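Local coordinates for transcriptional regulator, IclR family (Alicyclobacillus acidocaldarius subsp. acidocaldarius, PDB 5TJJ), which probably binds DNA and regulates transcription as a winged helix-turn-helix regulator of the IclR family, at the interface of chains A and B. Numbering follows the deposited sequence. Chains: chain A/B, Transcriptional regulator, IclR family.

Contacts 1 and 2 lie about 15 Å apart, between the centres of their C-alpha atoms. They share no residue. Both involve the helix-turn-helix region. Contact 1 joins the first helix of each chain (9-21 in A, 9-22 in B) to the phenylalanine after helix 42-54 of the other chain, and adds helix 73-83 of chain A. Contact 2 lays the N-terminal segment of chain A on helix 42-54 of chain B. Contact 1 is an apolar patch; contact 2 is an arm docked on a helix. They probably help hold the two chains together as a dimer; IclR regulators commonly form dimers or tetramers.

Contact 1: the interface of chains A and B. Residues chain A 18, 57, 76; chain B 15, 18-19, 57.
A:Phe57 meets B:Leu18 and B:Ala15 where two winged helix-turn-helix domains of the IclR family pack together. The contacts here are largely apolar.

Contacts to the aromatic rings come first. A:Phe57 hides 40 Å² of its surface. B:Leu18 CD1 meets the edge of this ring, 3.7 Å from CE2 of A:Phe57. B:Ala15 lies on the other side of the ring plane. Its methyl sits over that face, toward the rim, with B:Ala15 CB 3.9 Å from A:Phe57 CZ. The torsions of B:Leu18 explain its reach. CG lies anti to the carbonyl carbon (chi1 -72°), and CD1 continues anti to CA (chi2 -179°), which sends this methyl out to the ring. The equivalent pair is looser: B:Phe57 CE2 stands 4.0 Å from A:Leu18 CD1. B:Phe57 hides 15 Å², so the two halves are not equal.

A lysine chain adds its methylenes. B:Lys19 is extended, and its CE comes to 3.7 Å from CE1 of A:Phe57.

Contact between aliphatic chains completes the patch. A:Leu76, from helix 73-83, meets B:Leu18 at about a right angle. CD2 of A:Leu76 lies 3.9 Å from the backbone O of B:Leu18. CD1 of A:Leu76 lies near CB of B:Leu18.

Contact 2: the interface of chains A and B. Residues chain A 6-8; chain B 47-48, 51, 54.
A:Val8, A:Gln7 and B:Arg47 bury the most surface where the N-terminal arm of chain A lies on helix 42-54 of chain B. This is the putative recognition helix of the helix-turn-helix motif.

A:Val8 is fixed through its backbone. N of A:Val8 donates a hydrogen bond to the hydroxyl OG1 of B:Thr51, 2.8 Å long and 158° at the hydrogen. The same OG1 of B:Thr51 donates to the backbone O of B:Arg47, one turn earlier, at 3.0 Å. A weak bond from OG1 to A:Tyr6 O would compete for its hydrogen. A:Tyr6 O and B:Arg47 O can both only accept, so their close approach is a doubtful clash. With the hydroxyl of B:Thr51 removed, as by an alanine here, A:Val8 N would probably lose its acceptor and the arm could shift.

A:Gln7 hides 54 Å². Its CG is anti to the backbone N (chi1 177°), and the chain then bends at chi2 (50°). This turns the amide toward B:Arg54, whose NH2 is 3.4 Å from OE1 of A:Gln7. The amide and guanidinium planes are steeply inclined. NE2 of A:Gln7 lies 3.8 Å from the methyl CG2 of B:Thr51.

B:Arg47 spreads along the arm. CG of B:Arg47 lies 3.7 Å from CD1 of the A:Tyr6 ring. Beyond a bend at chi3, its guanidinium receives A:Val8 over one face. Methyl CG2 of A:Val8 sits above that plane, displaced toward the rim, 3.7 Å from B:Arg47 NH1.

Contact 1: the interface of chains A and B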
loop_
_atom_site.group_PDB
_atom_site.type_symbol
_atom_site.label_atom_id
_atom_site.label_comp_id
_atom_site.label_asym_id
_atom_site.label_seq_id
_atom_site.Cartn_x
_atom_site.Cartn_y
_atom_site.Cartn_z
ATOM N N LEU A 18 12.701 6.189 -2.585
ATOM C CA LEU A 18 11.581 5.782 -1.760
ATOM C C LEU A 18 11.662 4.325 -1.359
ATOM O O LEU A 18 11.312 3.966 -0.226
ATOM C CB LEU A 18 10.263 6.072 -2.452
ATOM C CG LEU A 18 9.994 7.557 -2.704
ATOM C CD1 LEU A 18 8.782 7.714 -3.610
ATOM C CD2 LEU A 18 9.776 8.296 -1.393
ATOM N N PHE A 57 5.726 13.363 -0.260
ATOM C CA PHE A 57 6.104 11.967 -0.464
ATOM C C PHE A 57 7.333 11.582 0.385
ATOM O O PHE A 57 7.583 10.393 0.628
ATOM C CB PHE A 57 6.431 11.702 -1.934
ATOM C CG PHE A 57 5.225 11.587 -2.851
ATOM C CD1 PHE A 57 3.992 12.156 -2.552
ATOM C CD2 PHE A 57 5.367 10.968 -4.087
ATOM C CE1 PHE A 57 2.921 12.060 -3.453
ATOM C CE2 PHE A 57 4.298 10.872 -4.987
ATOM C CZ PHE A 57 3.071 11.413 -4.670
ATOM N N LEU A 76 -2.137 6.880 -0.782
ATOM C CA LEU A 76 -1.828 6.230 -2.078
ATOM C C LEU A 76 -1.829 4.733 -2.021
ATOM O O LEU A 76 -2.392 4.088 -2.898
ATOM C CB LEU A 76 -0.460 6.650 -2.604
ATOM C CG LEU A 76 -0.343 8.087 -3.067
ATOM C CD1 LEU A 76 0.998 8.231 -3.744
ATOM C CD2 LEU A 76 -1.468 8.473 -3.999
ATOM N N ALA B 15 4.557 12.862 -9.276
ATOM C CA ALA B 15 3.711 13.073 -8.098
ATOM C C ALA B 15 2.306 13.513 -8.464
ATOM O O ALA B 15 1.354 13.039 -7.891
ATOM C CB ALA B 15 4.334 14.132 -7.192
ATOM N N LEU B 18 0.356 10.555 -9.823
ATOM C CA LEU B 18 -0.054 9.658 -8.751
ATOM C C LEU B 18 -1.254 10.204 -8.001
ATOM O O LEU B 18 -2.189 9.455 -7.680
ATOM C CB LEU B 18 1.111 9.366 -7.786
ATOM C CG LEU B 18 2.218 8.461 -8.357
ATOM C CD1 LEU B 18 3.312 8.197 -7.328
ATOM C CD2 LEU B 18 1.675 7.129 -8.847
ATOM N N LYS B 19 -1.227 11.503 -7.715
ATOM C CA LYS B 19 -2.314 12.132 -6.966
ATOM C C LYS B 19 -3.607 12.119 -7.773
ATOM O O LYS B 19 -4.682 11.888 -7.197
ATOM C CB LYS B 19 -1.964 13.547 -6.518
ATOM C CG LYS B 19 -0.910 13.571 -5.422
ATOM C CD LYS B 19 -0.482 15.010 -5.078
ATOM C CE LYS B 19 0.825 15.019 -4.293
ATOM N NZ LYS B 19 1.196 16.320 -3.644
ATOM N N PHE B 57 4.965 1.523 -9.754
ATOM C CA PHE B 57 4.221 2.625 -9.101
ATOM C C PHE B 57 2.914 2.894 -9.813
ATOM O O PHE B 57 2.000 3.467 -9.243
ATOM C CB PHE B 57 5.032 3.910 -9.104
ATOM C CG PHE B 57 6.051 3.977 -8.032
ATOM C CD1 PHE B 57 6.843 2.892 -7.725
ATOM C CD2 PHE B 57 6.258 5.161 -7.350
ATOM C CE1 PHE B 57 7.803 2.972 -6.738
ATOM C CE2 PHE B 57 7.229 5.252 -6.355
ATOM C CZ PHE B 57 7.996 4.151 -6.038
#

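Contact 2: the interface of chains A and B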
loop_
_atom_site.group_PDB
_atom_site.type_symbol
_atom_site.label_atom_id
_atom_site.label_comp_id
_atom_site.label_asym_id
_atom_site.label_seq_id
_atom_site.Cartn_x
_atom_site.Cartn_y
_atom_site.Cartn_z
ATOM N N TYR A 6 11.638 6.770 -23.446
ATOM C CA TYR A 6 10.538 6.989 -22.524
ATOM C C TYR A 6 10.967 6.674 -21.104
ATOM O O TYR A 6 10.147 6.637 -20.223
ATOM C CB TYR A 6 9.284 6.199 -22.972
ATOM C CG TYR A 6 8.738 6.705 -24.318
ATOM C CD1 TYR A 6 7.784 7.726 -24.373
ATOM C CD2 TYR A 6 9.215 6.201 -25.520
ATOM C CE1 TYR A 6 7.311 8.212 -25.588
ATOM C CE2 TYR A 6 8.748 6.680 -26.739
ATOM C CZ TYR A 6 7.794 7.678 -26.770
ATOM O OH TYR A 6 7.328 8.135 -27.974
ATOM N N GLN A 7 12.270 6.492 -20.891
ATOM C CA GLN A 7 12.853 6.224 -19.582
ATOM C C GLN A 7 13.340 7.565 -19.004
ATOM O O GLN A 7 14.184 8.214 -19.614
ATOM C CB GLN A 7 14.004 5.200 -19.758
ATOM C CG GLN A 7 14.790 4.839 -18.507
ATOM C CD GLN A 7 13.903 4.454 -17.333
ATOM O OE1 GLN A 7 12.855 3.833 -17.497
ATOM N NE2 GLN A 7 14.327 4.820 -16.143
ATOM N N VAL A 8 12.785 8.004 -17.870
ATOM C CA VAL A 8 13.123 9.332 -17.262
ATOM C C VAL A 8 13.971 9.119 -16.006
ATOM O O VAL A 8 13.424 8.740 -14.946
ATOM C CB VAL A 8 11.880 10.168 -16.849
ATOM C CG1 VAL A 8 12.301 11.546 -16.363
ATOM C CG2 VAL A 8 10.920 10.313 -18.002
ATOM N N ARG B 47 6.312 9.382 -21.113
ATOM C CA ARG B 47 7.646 9.154 -20.550
ATOM C C ARG B 47 7.616 8.884 -19.019
ATOM O O ARG B 47 8.176 7.897 -18.524
ATOM C CB ARG B 47 8.558 10.362 -20.865
ATOM C CG ARG B 47 8.940 10.557 -22.345
ATOM C CD ARG B 47 9.911 11.725 -22.582
ATOM N NE ARG B 47 11.293 11.325 -22.294
ATOM C CZ ARG B 47 12.124 11.834 -21.359
ATOM N NH1 ARG B 47 11.766 12.851 -20.574
ATOM N NH2 ARG B 47 13.354 11.326 -21.233
ATOM N N VAL B 48 6.947 9.772 -18.286
ATOM C CA VAL B 48 6.797 9.641 -16.849
ATOM C C VAL B 48 5.987 8.388 -16.487
ATOM O O VAL B 48 6.344 7.632 -15.573
ATOM C CB VAL B 48 6.128 10.905 -16.235
ATOM C CG1 VAL B 48 5.767 10.694 -14.770
ATOM C CG2 VAL B 48 7.050 12.098 -16.366
ATOM N N THR B 51 8.057 5.245 -16.984
ATOM C CA THR B 51 9.080 5.041 -15.977
ATOM C C THR B 51 8.433 4.588 -14.671
ATOM O O THR B 51 8.929 3.672 -14.007
ATOM C CB THR B 51 9.932 6.298 -15.778
ATOM O OG1 THR B 51 10.485 6.669 -17.047
ATOM C CG2 THR B 51 11.058 6.046 -14.757
ATOM N N ARG B 54 7.478 0.836 -15.032
ATOM C CA ARG B 54 8.598 -0.088 -14.844
ATOM C C ARG B 54 8.965 -0.308 -13.374
ATOM O O ARG B 54 9.477 -1.359 -13.018
ATOM C CB ARG B 54 9.845 0.394 -15.592
ATOM C CG ARG B 54 9.686 0.364 -17.102
ATOM C CD ARG B 54 10.887 0.939 -17.835
ATOM N NE ARG B 54 11.939 -0.068 -17.961
ATOM C CZ ARG B 54 13.063 -0.148 -17.242
ATOM N NH1 ARG B 54 13.927 -1.143 -17.495
ATOM N NH2 ARG B 54 13.360 0.747 -16.289
#